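Local coordinates for protein putative pore-forming toxin (Bacteroides vulgatus ATCC 8482, PDB 3KOG) that is of unproven function but may be a secreted or membrane-associated pore-forming toxin rich in beta strands, at residues A[97-102]-A[195-200]; A[14-19]-A[48-53]; A[117-122]-A[225-230]; A[110-115]-A[184-189]. All blocks are in the same frame, centred on the assembly; numbering follows the deposited sequence.

In the fold
Contacts 1 and 4 are two places on one long antiparallel pairing, strand 98-120 against strand 179-198, with centres 34 Å apart on opposite sides of the chain's centre; contact 4 is nested in the loop that contact 1 closes. Contacts 1, 2 and 3 are partly buried, contact 1 being apolar on the side that helix 150-158 covers, whereas contact 4 is a surface ladder with a beta bulge and an imidazole-phenyl stack. Contact 3 lies where strand 98-120 runs out and relies on side-chain packing without cross-segment hydrogen bonds. Contact 2, in the family region near the N-terminus, reaches the same sheet through strand 18-27 and combines backbone bonds with an Asn-Glu bond and packed prolines.

Contact 1 (A[97-102]-A[195-200]); sequences NFFAQE and QIIEKS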
loop_
_atom_site.group_PDB
_atom_site.type_symbol
_atom_site.label_atom_id
_atom_site.label_comp_id
_atom_site.label_asym_id
_atom_site.label_seq_id
_atom_site.Cartn_x
_atom_site.Cartn_y
_atom_site.Cartn_z
ATOM N N ASN A 97 -15.933 19.321 -11.722
ATOM C CA ASN A 97 -16.107 18.967 -13.129
ATOM C C ASN A 97 -15.622 17.616 -13.619
ATOM O O ASN A 97 -16.043 17.181 -14.692
ATOM C CB ASN A 97 -15.441 20.050 -13.962
ATOM C CG ASN A 97 -16.034 21.397 -13.681
ATOM O OD1 ASN A 97 -17.229 21.609 -13.901
ATOM N ND2 ASN A 97 -15.231 22.302 -13.143
ATOM N N PHE A 98 -14.717 16.961 -12.882
ATOM C CA PHE A 98 -14.109 15.709 -13.357
ATOM C C PHE A 98 -13.986 14.673 -12.305
ATOM O O PHE A 98 -14.020 14.998 -11.084
ATOM C CB PHE A 98 -12.682 15.956 -13.879
ATOM C CG PHE A 98 -12.609 17.028 -14.877
ATOM C CD1 PHE A 98 -13.064 16.810 -16.179
ATOM C CD2 PHE A 98 -12.159 18.288 -14.517
ATOM C CE1 PHE A 98 -13.025 17.818 -17.110
ATOM C CE2 PHE A 98 -12.113 19.294 -15.433
ATOM C CZ PHE A 98 -12.571 19.081 -16.734
ATOM N N PHE A 99 -13.795 13.431 -12.758
ATOM C CA PHE A 99 -13.302 12.389 -11.871
ATOM C C PHE A 99 -12.184 11.613 -12.545
ATOM O O PHE A 99 -12.074 11.590 -13.760
ATOM C CB PHE A 99 -14.416 11.449 -11.370
ATOM C CG PHE A 99 -15.116 10.679 -12.452
ATOM C CD1 PHE A 99 -16.080 11.297 -13.249
ATOM C CD2 PHE A 99 -14.876 9.335 -12.629
ATOM C CE1 PHE A 99 -16.754 10.593 -14.209
ATOM C CE2 PHE A 99 -15.531 8.616 -13.569
ATOM C CZ PHE A 99 -16.483 9.247 -14.387
ATOM N N ALA A 100 -11.326 11.012 -11.727
ATOM C CA ALA A 100 -10.239 10.227 -12.249
ATOM C C ALA A 100 -10.651 8.760 -12.157
ATOM O O ALA A 100 -11.029 8.267 -11.096
ATOM C CB ALA A 100 -8.955 10.525 -11.477
ATOM N N GLN A 101 -10.625 8.057 -13.259
ATOM C CA GLN A 101 -10.995 6.643 -13.221
ATOM C C GLN A 101 -9.801 5.790 -13.554
ATOM O O GLN A 101 -9.220 5.916 -14.627
ATOM C CB GLN A 101 -12.084 6.383 -14.247
ATOM C CG GLN A 101 -12.530 4.915 -14.357
ATOM C CD GLN A 101 -13.812 4.847 -15.107
ATOM O OE1 GLN A 101 -14.852 5.185 -14.541
ATOM N NE2 GLN A 101 -13.760 4.514 -16.411
ATOM N N GLU A 102 -9.478 4.874 -12.660
ATOM C CA GLU A 102 -8.420 3.886 -12.904
ATOM C C GLU A 102 -8.915 2.790 -13.836
ATOM O O GLU A 102 -9.853 2.072 -13.515
ATOM C CB GLU A 102 -7.932 3.302 -11.598
ATOM C CG GLU A 102 -6.595 2.529 -11.698
ATOM C CD GLU A 102 -6.100 2.056 -10.343
ATOM O OE1 GLU A 102 -6.815 2.297 -9.338
ATOM O OE2 GLU A 102 -4.979 1.487 -10.275
ATOM N N GLN A 195 -8.051 7.492 -16.738
ATOM C CA GLN A 195 -8.676 8.525 -17.559
ATOM C C GLN A 195 -9.298 9.571 -16.645
ATOM O O GLN A 195 -9.846 9.254 -15.540
ATOM C CB GLN A 195 -9.777 7.959 -18.447
ATOM C CG GLN A 195 -9.288 7.116 -19.577
ATOM C CD GLN A 195 -10.420 6.829 -20.542
ATOM O OE1 GLN A 195 -11.489 6.428 -20.135
ATOM N NE2 GLN A 195 -10.200 7.072 -21.805
ATOM N N ILE A 196 -9.224 10.809 -17.104
ATOM C CA ILE A 196 -9.933 11.894 -16.477
ATOM C C ILE A 196 -11.216 12.055 -17.278
ATOM O O ILE A 196 -11.168 12.190 -18.489
ATOM C CB ILE A 196 -9.115 13.171 -16.462
ATOM C CG1 ILE A 196 -7.895 12.941 -15.555
ATOM C CG2 ILE A 196 -10.007 14.348 -15.966
ATOM C CD1 ILE A 196 -6.845 13.987 -15.629
ATOM N N ILE A 197 -12.351 12.000 -16.595
ATOM C CA ILE A 197 -13.666 11.948 -17.246
ATOM C C ILE A 197 -14.593 13.046 -16.712
ATOM O O ILE A 197 -14.594 13.360 -15.536
ATOM C CB ILE A 197 -14.353 10.575 -17.057
ATOM C CG1 ILE A 197 -13.456 9.468 -17.574
ATOM C CG2 ILE A 197 -15.742 10.548 -17.800
ATOM C CD1 ILE A 197 -13.912 8.093 -17.151
ATOM N N GLU A 198 -15.367 13.645 -17.605
ATOM C CA GLU A 198 -16.301 14.706 -17.229
ATOM C C GLU A 198 -17.402 14.198 -16.305
ATOM O O GLU A 198 -17.954 13.136 -16.536
ATOM C CB GLU A 198 -16.921 15.265 -18.481
ATOM C CG GLU A 198 -15.922 16.009 -19.367
ATOM C CD GLU A 198 -16.517 16.396 -20.689
ATOM O OE1 GLU A 198 -17.511 15.762 -21.101
ATOM O OE2 GLU A 198 -15.990 17.315 -21.328
ATOM N N LYS A 199 -17.665 14.928 -15.220
ATOM C CA LYS A 199 -18.866 14.671 -14.417
ATOM C C LYS A 199 -20.053 15.194 -15.230
ATOM O O LYS A 199 -19.946 16.247 -15.854
ATOM C CB LYS A 199 -18.801 15.386 -13.065
ATOM C CG LYS A 199 -17.692 14.872 -12.137
ATOM C CD LYS A 199 -18.004 15.163 -10.673
ATOM C CE LYS A 199 -17.028 14.434 -9.772
ATOM N NZ LYS A 199 -17.509 14.221 -8.373
ATOM N N SER A 200 -21.153 14.443 -15.259
ATOM C CA SER A 200 -22.401 14.920 -15.900
ATOM C C SER A 200 -23.611 14.145 -15.342
ATOM O O SER A 200 -23.450 13.035 -14.803
ATOM C CB SER A 200 -22.339 14.785 -17.433
ATOM O OG SER A 200 -22.437 13.418 -17.809
#
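Phe98 to Gln101 pair antiparallel with Glu198 to Gln195, the strand axes 4.6 Å apart at closest approach and their directions 146° apart. Phe99 and Ile197 exchange both backbone bonds, as do Gln101 and Gln195, and Lys199 N prolongs the ladder past the strand end by bonding to Asn97 O at 2.8 Å, from above the carbonyl plane. Phe99, Gln101 and Ile197 share one face. The first torsion of Phe99, 62°, sets CG between the backbone N and the carbonyl carbon. Ile197 CB lies over one face of the Phe99 ring, 4.0 Å from its centroid, in a CH-pi contact displaced toward the rim beside CE1 and CZ. Lys199 CG comes to the edge of the same ring, while Lys199 CE passes 3.3 Å from Phe98 O on the way to an amine bonded to Thr70 O. At the end of Ile197, CD1 touches Gln101 CB and lies 3.7 Å from Gln101 NE2, an amide nitrogen that Glu103 holds. The opposite face bears Ala100 and Ile196. Here Ile196 CG2 approaches Phe98 CB at 3.8 Å and its ring obliquely, while Ile197 O lies at the ring's edge. Phe98 and Ile196 both pack against Ile155 of helix 150-158, and Ile196 also bonds through its backbone to strand 207-225. The pairing is that of a regular antiparallel beta ladder, with one face covered by a helix and strand 179-198 flanked by two antiparallel neighbours.

Contact 2 (A[14-19]-A[48-53]); sequences PVNAKF and TYEGTP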
loop_
_atom_site.group_PDB
_atom_site.type_symbol
_atom_site.label_atom_id
_atom_site.label_comp_id
_atom_site.label_asym_id
_atom_site.label_seq_id
_atom_site.Cartn_x
_atom_site.Cartn_y
_atom_site.Cartn_z
ATOM N N PRO A 14 -0.634 -17.623 15.615
ATOM C CA PRO A 14 0.201 -17.046 14.559
ATOM C C PRO A 14 0.099 -15.529 14.553
ATOM O O PRO A 14 -0.878 -14.958 15.081
ATOM C CB PRO A 14 -0.362 -17.670 13.279
ATOM C CG PRO A 14 -1.834 -17.917 13.607
ATOM C CD PRO A 14 -1.854 -18.272 15.069
ATOM N N VAL A 15 1.130 -14.882 14.026
ATOM C CA VAL A 15 1.127 -13.467 13.902
ATOM C C VAL A 15 0.294 -13.142 12.657
ATOM O O VAL A 15 0.573 -13.618 11.572
ATOM C CB VAL A 15 2.532 -12.905 13.720
ATOM C CG1 VAL A 15 2.452 -11.370 13.634
ATOM C CG2 VAL A 15 3.462 -13.361 14.859
ATOM N N ASN A 16 -0.734 -12.349 12.853
ATOM C CA ASN A 16 -1.593 -11.929 11.758
ATOM C C ASN A 16 -0.859 -11.040 10.751
ATOM O O ASN A 16 -0.064 -10.165 11.147
ATOM C CB ASN A 16 -2.767 -11.189 12.325
ATOM C CG ASN A 16 -3.599 -12.052 13.266
ATOM O OD1 ASN A 16 -3.629 -13.281 13.151
ATOM N ND2 ASN A 16 -4.287 -11.396 14.197
ATOM N N ALA A 17 -1.154 -11.221 9.465
ATOM C CA ALA A 17 -0.730 -10.285 8.440
ATOM C C ALA A 17 -1.427 -8.960 8.694
ATOM O O ALA A 17 -2.496 -8.905 9.305
ATOM C CB ALA A 17 -1.118 -10.782 7.015
ATOM N N LYS A 18 -0.845 -7.891 8.201
ATOM C CA LYS A 18 -1.429 -6.550 8.387
ATOM C C LYS A 18 -1.154 -5.697 7.219
ATOM O O LYS A 18 -0.063 -5.720 6.666
ATOM C CB LYS A 18 -0.953 -5.914 9.669
ATOM C CG LYS A 18 -1.565 -4.520 9.921
ATOM C CD LYS A 18 -1.011 -3.881 11.211
ATOM C CE LYS A 18 -1.584 -4.479 12.480
ATOM N NZ LYS A 18 -0.984 -3.612 13.590
ATOM N N PHE A 19 -2.158 -4.892 6.834
ATOM C CA PHE A 19 -2.036 -4.007 5.701
ATOM C C PHE A 19 -2.759 -2.709 6.021
ATOM O O PHE A 19 -3.885 -2.762 6.540
ATOM C CB PHE A 19 -2.586 -4.634 4.442
ATOM C CG PHE A 19 -2.146 -3.921 3.186
ATOM C CD1 PHE A 19 -0.931 -4.226 2.602
ATOM C CD2 PHE A 19 -2.942 -2.975 2.619
ATOM C CE1 PHE A 19 -0.514 -3.588 1.484
ATOM C CE2 PHE A 19 -2.545 -2.301 1.478
ATOM C CZ PHE A 19 -1.285 -2.630 0.910
ATOM N N THR A 48 -6.922 -0.086 8.555
ATOM C CA THR A 48 -5.990 -1.111 9.012
ATOM C C THR A 48 -6.668 -2.501 8.954
ATOM O O THR A 48 -7.776 -2.732 9.517
ATOM C CB THR A 48 -5.520 -0.837 10.472
ATOM O OG1 THR A 48 -4.868 0.396 10.452
ATOM C CG2 THR A 48 -4.544 -1.953 10.948
ATOM N N TYR A 49 -6.055 -3.402 8.201
ATOM C CA TYR A 49 -6.633 -4.709 7.855
ATOM C C TYR A 49 -5.717 -5.793 8.356
ATOM O O TYR A 49 -4.503 -5.761 8.112
ATOM C CB TYR A 49 -6.876 -4.820 6.350
ATOM C CG TYR A 49 -7.809 -3.756 5.942
ATOM C CD1 TYR A 49 -7.333 -2.501 5.660
ATOM C CD2 TYR A 49 -9.202 -3.971 5.903
ATOM C CE1 TYR A 49 -8.189 -1.437 5.335
ATOM C CE2 TYR A 49 -10.074 -2.915 5.624
ATOM C CZ TYR A 49 -9.566 -1.645 5.324
ATOM O OH TYR A 49 -10.362 -0.579 5.069
ATOM N N GLU A 50 -6.291 -6.778 9.051
ATOM C CA GLU A 50 -5.508 -7.748 9.816
ATOM C C GLU A 50 -6.013 -9.157 9.453
ATOM O O GLU A 50 -7.226 -9.410 9.458
ATOM C CB GLU A 50 -5.638 -7.470 11.321
ATOM C CG GLU A 50 -4.798 -8.386 12.234
ATOM C CD GLU A 50 -4.821 -7.952 13.710
ATOM O OE1 GLU A 50 -5.499 -6.928 14.039
ATOM O OE2 GLU A 50 -4.144 -8.636 14.524
ATOM N N GLY A 51 -5.090 -10.054 9.110
ATOM C CA GLY A 51 -5.437 -11.397 8.723
ATOM C C GLY A 51 -5.844 -12.253 9.911
ATOM O O GLY A 51 -5.863 -11.779 11.077
ATOM N N THR A 52 -6.125 -13.508 9.615
ATOM C CA THR A 52 -6.602 -14.466 10.628
ATOM C C THR A 52 -5.956 -15.844 10.615
ATOM O O THR A 52 -6.624 -16.827 10.898
ATOM C CB THR A 52 -8.120 -14.615 10.493
ATOM O OG1 THR A 52 -8.406 -15.103 9.198
ATOM C CG2 THR A 52 -8.842 -13.258 10.747
ATOM N N PRO A 53 -4.626 -15.925 10.376
ATOM C CA PRO A 53 -3.594 -14.896 10.281
ATOM C C PRO A 53 -3.380 -14.394 8.842
ATOM O O PRO A 53 -2.736 -13.376 8.652
ATOM C CB PRO A 53 -2.357 -15.655 10.741
ATOM C CG PRO A 53 -2.572 -17.020 10.283
ATOM C CD PRO A 53 -4.026 -17.272 10.434
#
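Ala17 N gives a nearly straight hydrogen bond to Pro53 O, 2.8 Å long with an angle of 175° at the hydrogen, and Ala17 O accepts from Gly51 N, so the residue is held through both backbone polar atoms. In one of the two conformers of Glu50, Asn16 ND2 bonds to Glu50 OE2 at 2.8 Å. The acceptor then lies in the amide plane of Asn16, but the nitrogen meets the carboxylate from above its plane. This conformer has CG anti to the backbone N (chi1 -177°) and an extended chain. The other end of the amide faces 51-53, where Asn16 OD1 lies 3.3 Å from Pro53 CA. Farther along, Phe19 and Tyr49 form an antiparallel hydrogen-bonded pair with reciprocal bonds, so the start of strand 18-27 is bordered by the short strand 48-50. This edge belongs to the N-terminal family region, assigned to the transthyretin clan; backbone bonds from Lys18 to Gln84 and Gly86 fasten its other side to the chain around strand 85-94. A cis peptide bond precedes Pro53, whose CG meets Pro14 CG at 3.5 Å, the two rings crossing at about a right angle. On the face shared by Lys18 and Glu50, the aliphatic chain of Lys18 brushes Thr48 CG2, with CD 4.0 Å away. The Tyr49 ring has Phe19 O at its edge, and its hydroxyl bonds to Lys44 O.

Contact 3 (A[117-122]-A[225-230]); sequences FKNNTS and EQIPGH
Glu225, at the end of strand 207-225, leads into a type II beta turn from Ile227 to His230 that packs against the end of strand 98-120 and the residue after it. Glu225 OE1 lies 4.0 Å from Phe117 CE1, oblique to a ring that also makes a cation-pi contact with Arg180. The amide of Gln226 turns forward, its NE2 bonding to His232 O and also to Ile227 O, from the opposite face of that carbonyl to His230 N, which closes the turn. Ile227 is the main apolar link: with CG1 anti to the carbonyl carbon (chi1 -60°) and CD1 extended beyond it, the chain reaches across to the strand. CG1 touches Asn119 OD1 at 3.8 Å, and CD1 meets Thr121 CG2 at the same distance, their side chains crossing at about a right angle. Gly229 takes positive phi, 94°, at the third position of the turn, where a side chain would press on the preceding carbonyl. His230 then comes back to Thr121, its NE2 bonded to ND1 of His178. Within 117-122, Asn120 OD1 accepts from Ser122 N in an Asx turn and from Ser122 OG, and Asn120 ND2 bonds to Leu176 O and Tyr124 O. His230 CE1 rests 3.6 Å from Thr121 O and 3.9 Å from Thr121 CB.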
loop_
_atom_site.group_PDB
_atom_site.type_symbol
_atom_site.label_atom_id
_atom_site.label_comp_id
_atom_site.label_asym_id
_atom_site.label_seq_id
_atom_site.Cartn_x
_atom_site.Cartn_y
_atom_site.Cartn_z
ATOM N N PHE A 117 20.539 -15.004 7.896
ATOM C CA PHE A 117 19.692 -15.848 8.776
ATOM C C PHE A 117 20.212 -15.918 10.195
ATOM O O PHE A 117 21.397 -16.158 10.406
ATOM C CB PHE A 117 19.669 -17.314 8.296
ATOM C CG PHE A 117 19.250 -17.504 6.859
ATOM C CD1 PHE A 117 17.911 -17.502 6.502
ATOM C CD2 PHE A 117 20.195 -17.756 5.878
ATOM C CE1 PHE A 117 17.512 -17.702 5.166
ATOM C CE2 PHE A 117 19.807 -17.954 4.534
ATOM C CZ PHE A 117 18.465 -17.940 4.188
ATOM N N LYS A 118 19.324 -15.744 11.156
ATOM C CA LYS A 118 19.593 -16.014 12.561
ATOM C C LYS A 118 18.970 -17.366 12.817
ATOM O O LYS A 118 17.745 -17.536 12.628
ATOM C CB LYS A 118 18.908 -14.998 13.477
ATOM C CG LYS A 118 19.814 -13.910 14.037
ATOM C CD LYS A 118 18.975 -12.729 14.550
ATOM N N ASN A 119 19.779 -18.340 13.225
ATOM C CA ASN A 119 19.210 -19.599 13.630
ATOM C C ASN A 119 18.836 -19.482 15.088
ATOM O O ASN A 119 19.670 -19.073 15.895
ATOM C CB ASN A 119 20.185 -20.756 13.451
ATOM C CG ASN A 119 20.278 -21.245 12.017
ATOM O OD1 ASN A 119 19.393 -21.043 11.191
ATOM N ND2 ASN A 119 21.360 -21.922 11.726
ATOM N N ASN A 120 17.614 -19.874 15.429
ATOM C CA ASN A 120 17.209 -20.063 16.808
ATOM C C ASN A 120 16.971 -21.542 17.088
ATOM O O ASN A 120 15.861 -22.053 16.921
ATOM C CB ASN A 120 15.948 -19.260 17.082
ATOM C CG ASN A 120 15.511 -19.338 18.513
ATOM O OD1 ASN A 120 16.265 -19.805 19.390
ATOM N ND2 ASN A 120 14.292 -18.857 18.774
ATOM N N THR A 121 18.031 -22.227 17.513
ATOM C CA THR A 121 17.945 -23.650 17.841
ATOM C C THR A 121 17.304 -23.918 19.224
ATOM O O THR A 121 17.095 -25.074 19.586
ATOM C CB THR A 121 19.339 -24.298 17.785
ATOM O OG1 THR A 121 20.226 -23.541 18.608
ATOM C CG2 THR A 121 19.891 -24.298 16.355
ATOM N N SER A 122 16.965 -22.866 19.970
ATOM C CA SER A 122 16.387 -23.021 21.298
ATOM C C SER A 122 14.891 -23.329 21.266
ATOM O O SER A 122 14.211 -23.224 20.222
ATOM C CB SER A 122 16.604 -21.749 22.134
ATOM O OG SER A 122 15.509 -20.854 22.024
ATOM N N GLU A 225 11.749 -20.439 9.131
ATOM C CA GLU A 225 11.898 -21.621 8.275
ATOM C C GLU A 225 12.590 -22.766 8.978
ATOM O O GLU A 225 13.235 -22.580 10.012
ATOM C CB GLU A 225 12.754 -21.236 7.092
ATOM C CG GLU A 225 12.083 -20.212 6.230
ATOM C CD GLU A 225 12.973 -19.761 5.099
ATOM O OE1 GLU A 225 14.220 -19.985 5.194
ATOM O OE2 GLU A 225 12.390 -19.191 4.134
ATOM N N GLN A 226 12.504 -23.950 8.366
ATOM C CA GLN A 226 13.177 -25.109 8.894
ATOM C C GLN A 226 14.680 -24.894 8.893
ATOM O O GLN A 226 15.248 -24.478 7.881
ATOM C CB GLN A 226 12.843 -26.352 8.062
ATOM C CG GLN A 226 13.492 -27.630 8.556
ATOM C CD GLN A 226 12.972 -28.093 9.906
ATOM O OE1 GLN A 226 11.750 -28.090 10.156
ATOM N NE2 GLN A 226 13.888 -28.528 10.764
ATOM N N ILE A 227 15.309 -25.192 10.034
ATOM C CA ILE A 227 16.773 -25.293 10.132
ATOM C C ILE A 227 17.192 -26.663 9.598
ATOM O O ILE A 227 16.892 -27.710 10.224
ATOM C CB ILE A 227 17.286 -25.159 11.561
ATOM C CG1 ILE A 227 16.906 -23.807 12.167
ATOM C CG2 ILE A 227 18.817 -25.347 11.600
ATOM C CD1 ILE A 227 17.314 -23.683 13.607
ATOM N N PRO A 228 17.875 -26.683 8.446
ATOM C CA PRO A 228 18.091 -28.001 7.822
ATOM C C PRO A 228 18.908 -28.892 8.724
ATOM O O PRO A 228 19.923 -28.474 9.245
ATOM C CB PRO A 228 18.796 -27.655 6.502
ATOM C CG PRO A 228 18.383 -26.212 6.236
ATOM C CD PRO A 228 18.413 -25.600 7.607
ATOM N N GLY A 229 18.387 -30.088 8.986
ATOM C CA GLY A 229 19.018 -31.055 9.872
ATOM C C GLY A 229 18.556 -31.025 11.317
ATOM O O GLY A 229 18.760 -32.004 12.011
ATOM N N HIS A 230 17.947 -29.922 11.768
ATOM C CA HIS A 230 17.375 -29.768 13.138
ATOM C C HIS A 230 16.139 -30.664 13.295
ATOM O O HIS A 230 15.422 -30.912 12.318
ATOM C CB HIS A 230 16.990 -28.292 13.366
ATOM C CG HIS A 230 16.774 -27.901 14.803
ATOM N ND1 HIS A 230 17.761 -28.001 15.763
ATOM C CD2 HIS A 230 15.709 -27.335 15.424
ATOM C CE1 HIS A 230 17.303 -27.552 16.919
ATOM N NE2 HIS A 230 16.067 -27.122 16.737
#

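Contact 4 (A[110-115]-A[184-189]); sequences ETTKHS and FVDYMK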
loop_
_atom_site.group_PDB
_atom_site.type_symbol
_atom_site.label_atom_id
_atom_site.label_comp_id
_atom_site.label_asym_id
_atom_site.label_seq_id
_atom_site.Cartn_x
_atom_site.Cartn_y
_atom_site.Cartn_z
ATOM N N GLU A 110 9.602 -5.052 -7.865
ATOM C CA GLU A 110 10.747 -4.385 -8.481
ATOM C C GLU A 110 12.085 -4.846 -7.882
ATOM O O GLU A 110 13.055 -4.998 -8.603
ATOM C CB GLU A 110 10.617 -2.894 -8.283
ATOM C CG GLU A 110 11.734 -2.095 -8.826
ATOM C CD GLU A 110 11.482 -0.620 -8.652
ATOM O OE1 GLU A 110 11.275 -0.172 -7.492
ATOM O OE2 GLU A 110 11.519 0.074 -9.681
ATOM N N THR A 111 12.134 -4.963 -6.562
ATOM C CA THR A 111 13.337 -5.351 -5.846
ATOM C C THR A 111 12.954 -6.221 -4.674
ATOM O O THR A 111 11.909 -5.990 -4.052
ATOM C CB THR A 111 14.129 -4.112 -5.364
ATOM O OG1 THR A 111 14.447 -3.326 -6.505
ATOM C CG2 THR A 111 15.427 -4.516 -4.663
ATOM N N THR A 112 13.735 -7.273 -4.414
ATOM C CA THR A 112 13.567 -8.100 -3.237
ATOM C C THR A 112 14.880 -7.938 -2.460
ATOM O O THR A 112 15.954 -7.963 -3.074
ATOM C CB THR A 112 13.326 -9.563 -3.631
ATOM O OG1 THR A 112 12.127 -9.645 -4.399
ATOM C CG2 THR A 112 13.152 -10.470 -2.421
ATOM N N LYS A 113 14.782 -7.636 -1.166
ATOM C CA LYS A 113 15.949 -7.558 -0.259
ATOM C C LYS A 113 15.759 -8.646 0.788
ATOM O O LYS A 113 14.624 -8.892 1.235
ATOM C CB LYS A 113 16.022 -6.212 0.461
ATOM C CG LYS A 113 16.017 -5.001 -0.449
ATOM C CD LYS A 113 16.577 -3.728 0.257
ATOM C CE LYS A 113 16.231 -3.677 1.742
ATOM N NZ LYS A 113 16.111 -2.279 2.260
ATOM N N HIS A 114 16.851 -9.281 1.188
ATOM C CA HIS A 114 16.780 -10.379 2.102
ATOM C C HIS A 114 17.958 -10.291 3.063
ATOM O O HIS A 114 19.095 -10.198 2.638
ATOM C CB HIS A 114 16.853 -11.687 1.323
ATOM C CG HIS A 114 16.672 -12.901 2.170
ATOM N ND1 HIS A 114 17.307 -14.096 1.915
ATOM C CD2 HIS A 114 15.920 -13.104 3.276
ATOM C CE1 HIS A 114 16.924 -14.989 2.811
ATOM N NE2 HIS A 114 16.087 -14.407 3.656
ATOM N N SER A 115 17.671 -10.327 4.355
ATOM C CA SER A 115 18.712 -10.391 5.356
ATOM C C SER A 115 19.412 -11.778 5.363
ATOM O O SER A 115 18.940 -12.754 4.721
ATOM C CB SER A 115 18.102 -10.134 6.720
ATOM O OG SER A 115 17.282 -11.217 7.099
ATOM N N PHE A 184 12.530 -10.646 4.508
ATOM C CA PHE A 184 12.440 -10.068 3.165
ATOM C C PHE A 184 11.753 -8.707 3.184
ATOM O O PHE A 184 10.837 -8.470 3.957
ATOM C CB PHE A 184 11.683 -10.980 2.190
ATOM C CG PHE A 184 12.381 -12.247 1.846
ATOM C CD1 PHE A 184 12.271 -13.373 2.665
ATOM C CD2 PHE A 184 13.068 -12.351 0.661
ATOM C CE1 PHE A 184 12.919 -14.588 2.303
ATOM C CE2 PHE A 184 13.727 -13.526 0.319
ATOM C CZ PHE A 184 13.631 -14.640 1.155
ATOM N N VAL A 185 12.238 -7.812 2.340
ATOM C CA VAL A 185 11.576 -6.559 2.031
ATOM C C VAL A 185 11.384 -6.514 0.523
ATOM O O VAL A 185 12.355 -6.599 -0.236
ATOM C CB VAL A 185 12.389 -5.349 2.520
ATOM C CG1 VAL A 185 11.690 -4.038 2.135
ATOM C CG2 VAL A 185 12.618 -5.452 4.039
ATOM N N ASP A 186 10.130 -6.374 0.072
ATOM C CA ASP A 186 9.850 -6.284 -1.324
ATOM C C ASP A 186 9.339 -4.900 -1.658
ATOM O O ASP A 186 8.405 -4.452 -1.044
ATOM C CB ASP A 186 8.816 -7.309 -1.736
ATOM C CG ASP A 186 9.366 -8.746 -1.708
ATOM O OD1 ASP A 186 9.391 -9.339 -0.632
ATOM O OD2 ASP A 186 9.770 -9.266 -2.756
ATOM N N TYR A 187 9.942 -4.277 -2.663
ATOM C CA TYR A 187 9.452 -3.059 -3.250
ATOM C C TYR A 187 8.622 -3.413 -4.443
ATOM O O TYR A 187 9.080 -4.056 -5.352
ATOM C CB TYR A 187 10.618 -2.162 -3.694
ATOM C CG TYR A 187 11.536 -1.666 -2.618
ATOM C CD1 TYR A 187 11.159 -1.635 -1.299
ATOM C CD2 TYR A 187 12.779 -1.142 -2.957
ATOM C CE1 TYR A 187 11.984 -1.152 -0.340
ATOM C CE2 TYR A 187 13.618 -0.648 -1.994
ATOM C CZ TYR A 187 13.206 -0.684 -0.667
ATOM O OH TYR A 187 14.014 -0.189 0.336
HETATM N N MSE A 188 7.372 -2.982 -4.409
HETATM C CA MSE A 188 6.363 -3.246 -5.401
HETATM C C MSE A 188 6.229 -1.972 -6.288
HETATM O O MSE A 188 6.230 -0.837 -5.764
HETATM C CB MSE A 188 5.013 -3.483 -4.688
HETATM C CG MSE A 188 5.012 -4.534 -3.544
HETATM SE SE MSE A 188 5.647 -6.231 -4.199
HETATM C CE MSE A 188 4.437 -6.490 -5.662
ATOM N N LYS A 189 6.214 -2.176 -7.601
ATOM C CA LYS A 189 5.994 -1.123 -8.597
ATOM C C LYS A 189 4.680 -1.425 -9.288
ATOM O O LYS A 189 4.519 -2.489 -9.862
ATOM C CB LYS A 189 7.111 -1.094 -9.634
ATOM C CG LYS A 189 6.879 0.012 -10.696
ATOM C CD LYS A 189 8.028 0.144 -11.651
ATOM C CE LYS A 189 7.869 -0.731 -12.850
ATOM N NZ LYS A 189 8.768 -0.242 -13.958
#
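His114 and Phe184 lay their rings face on face in an offset stack, centroids 3.8 Å apart and planes only 7° from parallel. Phe184 CZ sits over the centre of the imidazole, and His114 CD2 over the centre of the phenyl ring. Thr112 CG2 closes on the edge of the same phenyl at CD2, 3.6 Å away. His114 CG stands anti to its backbone N (chi1 -175°), and a hydrogen bond between His114 NE2 and Ser182 OG helps to fix the ring's rotation. Next along this face, Thr112 and Asp186 run side by side, and Thr112 OG1 donates to Asp186 OD2 at 2.9 Å from above the carboxylate plane. The side chain of Asp186 also lies about 3 Å from a bound methylpentanediol, probably a crystallisation additive. On the other face Thr111 CB approaches CD2 of Tyr187, whose OH bonds to Thr133 O. The ladder is interrupted by a classic beta bulge: Tyr187 O takes Glu110 N at 2.8 Å and Thr111 N in a weak bond at 3.4 Å. Glu110 OE1 forms a salt bridge to Lys135 of strand 126-143. Strand 179-198 runs between two antiparallel neighbours, strand 98-120 here and strand 207-225 beyond, where Phe184, Asp186 and Met188 make backbone bonds to Ser221, Ile219 and Asn217.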